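Regulatory protein SdiA (Escherichia coli, PDB 4LFU) activates transcription, including that of the ftsQAZ cell-division gene cluster, and responds to acyl-homoserine lactone autoinducers as a LuxR-type quorum-sensing receptor. Local coordinates at residues L15-Q18 with R19-T22; M154-L157 with V158-L162; S161-A164 with L165-L168; R167-E171 with I172-P176. All coordinates share one frame; numbering follows the deposited sequence.

The four contacts show how one long helix joins its neighbours in the autoinducer-binding part of the protein, which spans roughly the N-terminal 170 residues. Contacts 2 and 3 are successive parts of helix 147-167, with centres about 10 Å apart and Ser161 and Leu162 in common. Contact 1, at the end of helix 6-19, packs against both: Phe17 CD2 lies 3.6 Å from Glu160 CB in contact 2, and Arg167 NH2 of contact 3 reaches Met20 O at 2.9 Å. Contact 4 continues from contact 3, its centre about 8 Å away, and carries the chain toward the DNA-binding domain; Val173 CG1 folds back to within 3.4 Å of Leu162 CD2.

Contact 1 (L15-Q18 with R19-T22); sequences LRFQ and RMET
Leu15 O receives the backbone N-H of Arg19 at 3.0 Å, with an N-H...O angle of 146°, near the C-terminal end of helix 6-19. One residue along, Arg16 O is flanked by carbon: Arg19 CD approaches to 3.1 Å and the methyl CE of Met20 to 3.2 Å. The bend of Arg19 at its second torsion (chi2 -94°) folds its chain back past this carbonyl and sets it alongside Arg16, both pointing the same way. Their guanidinium planes are 58° apart, and each is drawn to a carboxylate of helix 23-36, Arg16 to Glu29 and Arg19 to Glu25. The centre of the contact is a Met-aromatic pair. Met20 runs beside Phe17 in the same direction, its SD 3.6 Å from ring atom CD1 and 4.5 Å from the ring centroid, oblique to the ring normal, while CE lies over one face near the rim. Phe17 itself is buried against Leu157, Glu160 and Ser161 of helix 147-167, so the pair is a seam where three helices meet. At Met20 the chain leaves the helical path, and Thr22 takes the N-cap position of helix 23-36.

Contact 2 (M154-L157 with V158-L162); sequences MQLL and VRESL
The backbone here is regular alpha-helix, its i to i+4 bonds running from Val158 N to Met154 O (3.1 Å) and from Glu160 N to Leu156 O (2.8 Å, nearly straight at 170°), with a weak one from Arg159 N to Gln155 O. This is the middle of helix 147-167, which lies between the antiparallel sheet of the autoinducer-binding domain and helices 6-19 and 23-36. Met154, Leu157 and Val158 face strand 130-137, while Leu156 and Glu160 turn to helix 6-19. Leu156 and Glu160 meet through carbon: CD2 of the leucine is 3.6 Å from CG of the glutamate. A bend at chi2 (-47°) turns the carboxylate of Glu160 aside, where NH1 of Arg159 meets OE2 on its syn side, though tilted out of the carboxylate plane, in a salt bridge of 3.1 Å. Arg159 reaches it with an extended chain, and Gln90 of the second subunit adds a weak hydrogen bond to OE2. Ser161 returns its hydroxyl to the preceding turn, its chi1 of 62° placing OG between the backbone N and carbonyl carbon. Leu157 O thus gains a second donor: besides Ser161 N at 3.2 Å it accepts, in the carbonyl plane, Ser161 OG at 2.7 Å.

Contact 3 (S161-A164 with L165-L168); sequences SLMA and LMRL
Leu165 lays its side chain along the preceding turn, with CG 3.3 Å from Ser161 O and its CD1 methyl 4.3 Å from CD2 of Leu162. These are neighbours in the last turns of helix 147-167, an alpha-helix whose i to i+4 bonding continues to its end: Leu165 N to Ser161 O, Met166 N to Leu162 O, Arg167 N to Met163 O and Leu168 N to Ala164 O are all 2.9 Å long. The last of them lies nearly on the line of the carbonyl, whereas Met166 N sits well above the plane of the Leu162 carbonyl. On a more open side of the helix two thioethers lie loosely side by side, Met163 SD 4.4 Å from Met166 SD. Ala164 presents its small CB to the end of Arg167, whose NH2 is 4.1 Å away.

A second shell fixes these groups. Leu162 and Leu165 are pressed against Leu44 of strand 41-47, and Val173 from the loop beyond covers both of them as well as Met166; Ala164 rests on Val26 of helix 23-36. Arg167 starts out extended, then turns at its third torsion (chi3 66°), which brings the guanidinium back past Ala164 toward the end of helix 6-19. There its NH2 donates to Met20 O and, weakly, to Phe17 O.

Contact 4 (R167-E171 with I172-P176); sequences RLNDE and IVMTP
Met174 folds over Asn169, the two side chains crossing at about a right angle, with CG and CE of the methionine each 3.6 Å from the amide oxygen OD1. Bends at both chi2 and chi3 curl the thioether back in this way, and its CG also passes 3.1 Å from Asp170 O. That carbonyl is the hub of the turn. Met174 N approaches it almost end-on at 3.1 Å, and Val173 N, at 3.2 Å, comes from well above the carbonyl plane, so the oxygen is held by two donors at different inclinations. The carboxylate of the same aspartate provides a third link: OD1 accepts from Ile172 N at 3.1 Å along a nearly straight N-H (169°), met on its anti side, somewhat out of the carboxylate plane. With CG opposite the backbone N (chi1 -154°), Asp170 can bring this oxygen forward to the next residue but one, and the branch methyl CG2 of Ile172 packs 3.4 Å from it. A water bridges Glu171 O and Met174 O, donating to both.

Inward, Ile172 rests on Tyr27 and Val46, and Val173 meets Leu162, Leu165 and Met166 of helix 147-167, its own carbonyl accepting from Asn127 ND2. The chain thus doubles back beside the helix it has just left. Asn169, with positive phi, is the C-prime residue of a Schellman motif closing that helix, and Asp170 immediately begins an Asx turn: helix termination followed by an Asx turn and the paired bonds to Asp170 O, in the loop that leads from helix 147-167 to helix 182-192.

Contact 1 (L15-Q18 with R19-T22)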
loop_
_atom_site.group_PDB
_atom_site.type_symbol
_atom_site.label_atom_id
_atom_site.label_comp_id
_atom_site.label_asym_id
_atom_site.label_seq_id
_atom_site.Cartn_x
_atom_site.Cartn_y
_atom_site.Cartn_z
ATOM N N LEU A 15 6.874 -20.532 5.445
ATOM C CA LEU A 15 7.011 -21.735 4.638
ATOM C C LEU A 15 5.660 -22.398 4.379
ATOM O O LEU A 15 5.374 -22.771 3.241
ATOM C CB LEU A 15 8.029 -22.705 5.255
ATOM C CG LEU A 15 9.480 -22.472 4.805
ATOM C CD1 LEU A 15 10.510 -23.071 5.801
ATOM C CD2 LEU A 15 9.706 -23.015 3.361
ATOM N N ARG A 16 4.832 -22.521 5.417
ATOM C CA ARG A 16 3.484 -23.073 5.263
ATOM C C ARG A 16 2.633 -22.331 4.249
ATOM O O ARG A 16 1.983 -22.955 3.444
ATOM C CB ARG A 16 2.750 -23.140 6.600
ATOM C CG ARG A 16 2.720 -24.515 7.218
ATOM C CD ARG A 16 1.791 -24.534 8.402
ATOM N NE ARG A 16 2.443 -25.161 9.546
ATOM C CZ ARG A 16 2.073 -24.995 10.811
ATOM N NH1 ARG A 16 1.044 -24.207 11.116
ATOM N NH2 ARG A 16 2.744 -25.615 11.778
ATOM N N PHE A 17 2.635 -21.003 4.278
ATOM C CA PHE A 17 1.849 -20.221 3.306
ATOM C C PHE A 17 2.461 -20.212 1.914
ATOM O O PHE A 17 1.735 -20.144 0.915
ATOM C CB PHE A 17 1.610 -18.793 3.791
ATOM C CG PHE A 17 0.531 -18.678 4.833
ATOM C CD1 PHE A 17 -0.821 -18.758 4.472
ATOM C CD2 PHE A 17 0.858 -18.487 6.176
ATOM C CE1 PHE A 17 -1.816 -18.648 5.422
ATOM C CE2 PHE A 17 -0.137 -18.370 7.132
ATOM C CZ PHE A 17 -1.481 -18.448 6.753
ATOM N N GLN A 18 3.788 -20.272 1.854
ATOM C CA GLN A 18 4.506 -20.439 0.582
ATOM C C GLN A 18 4.057 -21.706 -0.161
ATOM O O GLN A 18 3.800 -21.674 -1.362
ATOM C CB GLN A 18 6.024 -20.507 0.811
ATOM C CG GLN A 18 6.797 -19.180 0.718
ATOM C CD GLN A 18 8.253 -19.301 1.237
ATOM O OE1 GLN A 18 8.766 -18.394 1.902
ATOM N NE2 GLN A 18 8.907 -20.439 0.943
ATOM N N ARG A 19 3.942 -22.812 0.567
ATOM C CA ARG A 19 3.695 -24.110 -0.050
ATOM C C ARG A 19 2.212 -24.425 -0.361
ATOM O O ARG A 19 1.914 -25.423 -1.011
ATOM C CB ARG A 19 4.379 -25.223 0.775
ATOM C CG ARG A 19 3.456 -26.211 1.502
ATOM C CD ARG A 19 3.183 -25.811 2.947
ATOM N NE ARG A 19 1.875 -26.219 3.511
ATOM C CZ ARG A 19 0.799 -26.649 2.834
ATOM N NH1 ARG A 19 0.805 -26.764 1.504
ATOM N NH2 ARG A 19 -0.312 -26.968 3.502
ATOM N N MET A 20 1.285 -23.572 0.078
ATOM C CA MET A 20 -0.143 -23.812 -0.145
ATOM C C MET A 20 -0.528 -23.761 -1.615
ATOM O O MET A 20 -0.011 -22.933 -2.365
ATOM C CB MET A 20 -0.990 -22.855 0.691
ATOM C CG MET A 20 -1.081 -23.327 2.131
ATOM S SD MET A 20 -1.604 -22.091 3.304
ATOM C CE MET A 20 -0.862 -22.738 4.806
ATOM N N GLU A 21 -1.434 -24.654 -2.011
ATOM C CA GLU A 21 -1.815 -24.833 -3.412
ATOM C C GLU A 21 -3.275 -24.483 -3.693
ATOM O O GLU A 21 -3.674 -24.368 -4.859
ATOM C CB GLU A 21 -1.566 -26.279 -3.856
ATOM C CG GLU A 21 -0.114 -26.629 -4.163
ATOM C CD GLU A 21 0.049 -28.080 -4.671
ATOM O OE1 GLU A 21 -0.713 -28.485 -5.599
ATOM O OE2 GLU A 21 0.943 -28.810 -4.147
ATOM N N THR A 22 -4.069 -24.334 -2.632
ATOM C CA THR A 22 -5.482 -23.947 -2.760
ATOM C C THR A 22 -5.922 -22.875 -1.741
ATOM O O THR A 22 -5.289 -22.686 -0.700
ATOM C CB THR A 22 -6.443 -25.180 -2.653
ATOM O OG1 THR A 22 -6.178 -25.897 -1.439
ATOM C CG2 THR A 22 -6.280 -26.116 -3.857
#

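Contact 2 (M154-L157 with V158-L162)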
loop_
_atom_site.group_PDB
_atom_site.type_symbol
_atom_site.label_atom_id
_atom_site.label_comp_id
_atom_site.label_asym_id
_atom_site.label_seq_id
_atom_site.Cartn_x
_atom_site.Cartn_y
_atom_site.Cartn_z
ATOM N N MET A 154 -0.386 -11.657 14.023
ATOM C CA MET A 154 -1.459 -11.314 13.110
ATOM C C MET A 154 -0.944 -10.468 11.946
ATOM O O MET A 154 -1.555 -10.442 10.876
ATOM C CB MET A 154 -2.588 -10.605 13.846
ATOM C CG MET A 154 -3.435 -11.519 14.774
ATOM S SD MET A 154 -4.773 -10.490 15.407
ATOM C CE MET A 154 -5.876 -10.581 13.973
ATOM N N GLN A 155 0.175 -9.773 12.159
ATOM C CA GLN A 155 0.818 -9.032 11.085
ATOM C C GLN A 155 1.188 -9.963 9.967
ATOM O O GLN A 155 0.885 -9.671 8.822
ATOM C CB GLN A 155 2.067 -8.299 11.550
ATOM C CG GLN A 155 1.870 -6.859 11.853
ATOM C CD GLN A 155 3.157 -6.206 12.302
ATOM O OE1 GLN A 155 4.154 -6.228 11.579
ATOM N NE2 GLN A 155 3.149 -5.629 13.508
ATOM N N LEU A 156 1.824 -11.080 10.322
ATOM C CA LEU A 156 2.227 -12.125 9.356
ATOM C C LEU A 156 1.047 -12.863 8.729
ATOM O O LEU A 156 1.025 -13.064 7.511
ATOM C CB LEU A 156 3.224 -13.118 10.001
ATOM C CG LEU A 156 3.884 -14.263 9.212
ATOM C CD1 LEU A 156 5.083 -14.819 9.994
ATOM C CD2 LEU A 156 2.900 -15.424 8.855
ATOM N N LEU A 157 0.071 -13.248 9.558
ATOM C CA LEU A 157 -1.121 -14.004 9.111
ATOM C C LEU A 157 -1.950 -13.286 8.088
ATOM O O LEU A 157 -2.384 -13.894 7.128
ATOM C CB LEU A 157 -2.025 -14.385 10.293
ATOM C CG LEU A 157 -1.425 -15.424 11.245
ATOM C CD1 LEU A 157 -2.291 -15.556 12.508
ATOM C CD2 LEU A 157 -1.285 -16.751 10.555
ATOM N N VAL A 158 -2.178 -11.992 8.293
ATOM C CA VAL A 158 -2.954 -11.220 7.325
ATOM C C VAL A 158 -2.177 -11.048 6.017
ATOM O O VAL A 158 -2.777 -11.132 4.945
ATOM C CB VAL A 158 -3.508 -9.855 7.899
ATOM C CG1 VAL A 158 -2.412 -8.869 8.208
ATOM C CG2 VAL A 158 -4.541 -9.225 6.948
ATOM N N ARG A 159 -0.865 -10.835 6.104
ATOM C CA ARG A 159 -0.050 -10.618 4.914
ATOM C C ARG A 159 0.059 -11.878 4.092
ATOM O O ARG A 159 -0.263 -11.886 2.913
ATOM C CB ARG A 159 1.354 -10.128 5.284
ATOM C CG ARG A 159 2.148 -9.623 4.092
ATOM C CD ARG A 159 3.635 -9.647 4.375
ATOM N NE ARG A 159 4.398 -8.983 3.316
ATOM C CZ ARG A 159 4.817 -9.565 2.194
ATOM N NH1 ARG A 159 4.555 -10.845 1.951
ATOM N NH2 ARG A 159 5.504 -8.860 1.304
ATOM N N GLU A 160 0.494 -12.950 4.737
ATOM C CA GLU A 160 0.781 -14.228 4.046
ATOM C C GLU A 160 -0.455 -14.890 3.474
ATOM O O GLU A 160 -0.409 -15.408 2.355
ATOM C CB GLU A 160 1.530 -15.212 4.955
ATOM C CG GLU A 160 2.926 -14.734 5.342
ATOM C CD GLU A 160 3.715 -14.210 4.148
ATOM O OE1 GLU A 160 3.937 -14.986 3.182
ATOM O OE2 GLU A 160 4.122 -13.028 4.179
ATOM N N SER A 161 -1.567 -14.855 4.218
ATOM C CA SER A 161 -2.811 -15.437 3.707
ATOM C C SER A 161 -3.257 -14.726 2.442
ATOM O O SER A 161 -3.590 -15.359 1.463
ATOM C CB SER A 161 -3.920 -15.479 4.770
ATOM O OG SER A 161 -4.291 -14.189 5.238
ATOM N N LEU A 162 -3.213 -13.404 2.451
ATOM C CA LEU A 162 -3.648 -12.633 1.301
ATOM C C LEU A 162 -2.615 -12.608 0.169
ATOM O O LEU A 162 -2.997 -12.505 -0.991
ATOM C CB LEU A 162 -4.034 -11.211 1.715
ATOM C CG LEU A 162 -5.279 -11.026 2.587
ATOM C CD1 LEU A 162 -5.321 -9.648 3.201
ATOM C CD2 LEU A 162 -6.533 -11.299 1.790
#

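Contact 3 (S161-A164 with L165-L168)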
loop_
_atom_site.group_PDB
_atom_site.type_symbol
_atom_site.label_atom_id
_atom_site.label_comp_id
_atom_site.label_asym_id
_atom_site.label_seq_id
_atom_site.Cartn_x
_atom_site.Cartn_y
_atom_site.Cartn_z
ATOM N N SER A 161 -1.567 -14.855 4.218
ATOM C CA SER A 161 -2.811 -15.437 3.707
ATOM C C SER A 161 -3.257 -14.726 2.442
ATOM O O SER A 161 -3.590 -15.359 1.463
ATOM C CB SER A 161 -3.920 -15.479 4.770
ATOM O OG SER A 161 -4.291 -14.189 5.238
ATOM N N LEU A 162 -3.213 -13.404 2.451
ATOM C CA LEU A 162 -3.648 -12.633 1.301
ATOM C C LEU A 162 -2.615 -12.608 0.169
ATOM O O LEU A 162 -2.997 -12.505 -0.991
ATOM C CB LEU A 162 -4.034 -11.211 1.715
ATOM C CG LEU A 162 -5.279 -11.026 2.587
ATOM C CD1 LEU A 162 -5.321 -9.648 3.201
ATOM C CD2 LEU A 162 -6.533 -11.299 1.790
ATOM N N MET A 163 -1.321 -12.695 0.496
ATOM C CA MET A 163 -0.287 -12.908 -0.551
ATOM C C MET A 163 -0.413 -14.277 -1.223
ATOM O O MET A 163 -0.364 -14.366 -2.463
ATOM C CB MET A 163 1.134 -12.670 -0.028
ATOM C CG MET A 163 1.448 -11.188 0.327
ATOM S SD MET A 163 1.018 -9.923 -0.910
ATOM C CE MET A 163 2.022 -10.450 -2.306
ATOM N N ALA A 164 -0.622 -15.336 -0.424
ATOM C CA ALA A 164 -0.959 -16.650 -0.976
ATOM C C ALA A 164 -2.182 -16.579 -1.878
ATOM O O ALA A 164 -2.153 -17.053 -3.010
ATOM C CB ALA A 164 -1.176 -17.673 0.133
ATOM N N LEU A 165 -3.266 -15.983 -1.396
ATOM C CA LEU A 165 -4.485 -15.881 -2.215
ATOM C C LEU A 165 -4.314 -15.042 -3.486
ATOM O O LEU A 165 -5.005 -15.269 -4.465
ATOM C CB LEU A 165 -5.678 -15.374 -1.378
ATOM C CG LEU A 165 -6.178 -16.308 -0.263
ATOM C CD1 LEU A 165 -6.887 -15.521 0.832
ATOM C CD2 LEU A 165 -7.079 -17.389 -0.816
ATOM N N MET A 166 -3.417 -14.055 -3.451
ATOM C CA MET A 166 -3.066 -13.286 -4.646
ATOM C C MET A 166 -2.309 -14.152 -5.646
ATOM O O MET A 166 -2.630 -14.134 -6.832
ATOM C CB MET A 166 -2.259 -12.032 -4.300
ATOM C CG MET A 166 -3.137 -10.802 -4.038
ATOM S SD MET A 166 -2.192 -9.288 -3.790
ATOM C CE MET A 166 -2.097 -8.644 -5.459
ATOM N N ARG A 167 -1.328 -14.912 -5.150
ATOM C CA ARG A 167 -0.581 -15.892 -5.950
ATOM C C ARG A 167 -1.494 -16.929 -6.604
ATOM O O ARG A 167 -1.283 -17.286 -7.749
ATOM C CB ARG A 167 0.484 -16.594 -5.088
ATOM C CG ARG A 167 1.027 -17.884 -5.701
ATOM C CD ARG A 167 2.269 -18.396 -4.959
ATOM N NE ARG A 167 1.984 -18.830 -3.589
ATOM C CZ ARG A 167 1.343 -19.955 -3.271
ATOM N NH1 ARG A 167 0.905 -20.766 -4.224
ATOM N NH2 ARG A 167 1.133 -20.263 -1.998
ATOM N N LEU A 168 -2.515 -17.373 -5.868
ATOM C CA LEU A 168 -3.501 -18.354 -6.328
ATOM C C LEU A 168 -4.622 -17.711 -7.129
ATOM O O LEU A 168 -5.653 -18.340 -7.373
ATOM C CB LEU A 168 -4.085 -19.131 -5.138
ATOM C CG LEU A 168 -3.092 -19.920 -4.266
ATOM C CD1 LEU A 168 -3.720 -20.489 -3.004
ATOM C CD2 LEU A 168 -2.468 -21.046 -5.060
#

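Contact 4 (R167-E171 with I172-P176)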
loop_
_atom_site.group_PDB
_atom_site.type_symbol
_atom_site.label_atom_id
_atom_site.label_comp_id
_atom_site.label_asym_id
_atom_site.label_seq_id
_atom_site.Cartn_x
_atom_site.Cartn_y
_atom_site.Cartn_z
ATOM N N ARG A 167 -1.328 -14.912 -5.150
ATOM C CA ARG A 167 -0.581 -15.892 -5.950
ATOM C C ARG A 167 -1.494 -16.929 -6.604
ATOM O O ARG A 167 -1.283 -17.286 -7.749
ATOM C CB ARG A 167 0.484 -16.594 -5.088
ATOM C CG ARG A 167 1.027 -17.884 -5.701
ATOM C CD ARG A 167 2.269 -18.396 -4.959
ATOM N NE ARG A 167 1.984 -18.830 -3.589
ATOM C CZ ARG A 167 1.343 -19.955 -3.271
ATOM N NH1 ARG A 167 0.905 -20.766 -4.224
ATOM N NH2 ARG A 167 1.133 -20.263 -1.998
ATOM N N LEU A 168 -2.515 -17.373 -5.868
ATOM C CA LEU A 168 -3.501 -18.354 -6.328
ATOM C C LEU A 168 -4.622 -17.711 -7.129
ATOM O O LEU A 168 -5.653 -18.340 -7.373
ATOM C CB LEU A 168 -4.085 -19.131 -5.138
ATOM C CG LEU A 168 -3.092 -19.920 -4.266
ATOM C CD1 LEU A 168 -3.720 -20.489 -3.004
ATOM C CD2 LEU A 168 -2.468 -21.046 -5.060
ATOM N N ASN A 169 -4.420 -16.456 -7.538
ATOM C CA ASN A 169 -5.390 -15.711 -8.356
ATOM C C ASN A 169 -6.848 -15.731 -7.845
ATOM O O ASN A 169 -7.803 -15.694 -8.639
ATOM C CB ASN A 169 -5.311 -16.158 -9.822
ATOM C CG ASN A 169 -5.782 -15.078 -10.786
ATOM O OD1 ASN A 169 -5.263 -13.954 -10.784
ATOM N ND2 ASN A 169 -6.780 -15.411 -11.616
ATOM N N ASP A 170 -7.006 -15.754 -6.513
ATOM C CA ASP A 170 -8.325 -15.810 -5.870
ATOM C C ASP A 170 -9.191 -14.542 -5.997
ATOM O O ASP A 170 -8.686 -13.414 -5.943
ATOM C CB ASP A 170 -8.201 -16.223 -4.412
ATOM C CG ASP A 170 -9.463 -16.894 -3.908
ATOM O OD1 ASP A 170 -10.405 -16.186 -3.497
ATOM O OD2 ASP A 170 -9.521 -18.139 -3.952
ATOM N N GLU A 171 -10.493 -14.775 -6.170
ATOM C CA GLU A 171 -11.514 -13.757 -6.427
ATOM C C GLU A 171 -11.659 -12.778 -5.248
ATOM O O GLU A 171 -12.078 -11.625 -5.425
ATOM C CB GLU A 171 -12.867 -14.447 -6.686
ATOM C CG GLU A 171 -13.199 -15.457 -5.557
ATOM C CD GLU A 171 -14.565 -16.129 -5.650
ATOM O OE1 GLU A 171 -14.799 -17.043 -4.828
ATOM O OE2 GLU A 171 -15.403 -15.755 -6.512
ATOM N N ILE A 172 -11.319 -13.261 -4.053
ATOM C CA ILE A 172 -11.411 -12.476 -2.837
ATOM C C ILE A 172 -10.485 -11.256 -2.910
ATOM O O ILE A 172 -10.862 -10.176 -2.442
ATOM C CB ILE A 172 -11.177 -13.333 -1.552
ATOM C CG1 ILE A 172 -11.831 -12.651 -0.339
ATOM C CG2 ILE A 172 -9.679 -13.691 -1.351
ATOM C CD1 ILE A 172 -11.471 -13.226 1.031
ATOM N N VAL A 173 -9.314 -11.421 -3.530
ATOM C CA VAL A 173 -8.288 -10.378 -3.568
ATOM C C VAL A 173 -7.988 -9.734 -4.934
ATOM O O VAL A 173 -7.364 -8.673 -4.979
ATOM C CB VAL A 173 -6.938 -10.866 -2.977
ATOM C CG1 VAL A 173 -6.944 -10.786 -1.500
ATOM C CG2 VAL A 173 -6.605 -12.282 -3.440
ATOM N N MET A 174 -8.395 -10.364 -6.034
ATOM C CA MET A 174 -8.035 -9.866 -7.377
ATOM C C MET A 174 -8.917 -8.726 -7.910
ATOM O O MET A 174 -10.150 -8.782 -7.840
ATOM C CB MET A 174 -7.961 -10.992 -8.435
ATOM C CG MET A 174 -6.951 -12.112 -8.182
ATOM S SD MET A 174 -5.293 -11.703 -7.584
ATOM C CE MET A 174 -4.529 -10.947 -9.032
ATOM N N THR A 175 -8.246 -7.715 -8.471
ATOM C CA THR A 175 -8.895 -6.554 -9.094
ATOM C C THR A 175 -9.055 -6.854 -10.597
ATOM O O THR A 175 -8.468 -7.819 -11.070
ATOM C CB THR A 175 -8.089 -5.245 -8.816
ATOM O OG1 THR A 175 -6.682 -5.470 -9.036
ATOM C CG2 THR A 175 -8.281 -4.817 -7.381
ATOM N N PRO A 176 -9.885 -6.067 -11.338
ATOM C CA PRO A 176 -10.068 -6.329 -12.772
ATOM C C PRO A 176 -8.736 -6.416 -13.520
ATOM O O PRO A 176 -7.814 -5.625 -13.262
ATOM C CB PRO A 176 -10.855 -5.105 -13.252
ATOM C CG PRO A 176 -11.618 -4.679 -12.069
ATOM C CD PRO A 176 -10.691 -4.905 -10.910
HETATM O O HOH W 1 -12.172 -10.352 -7.733
#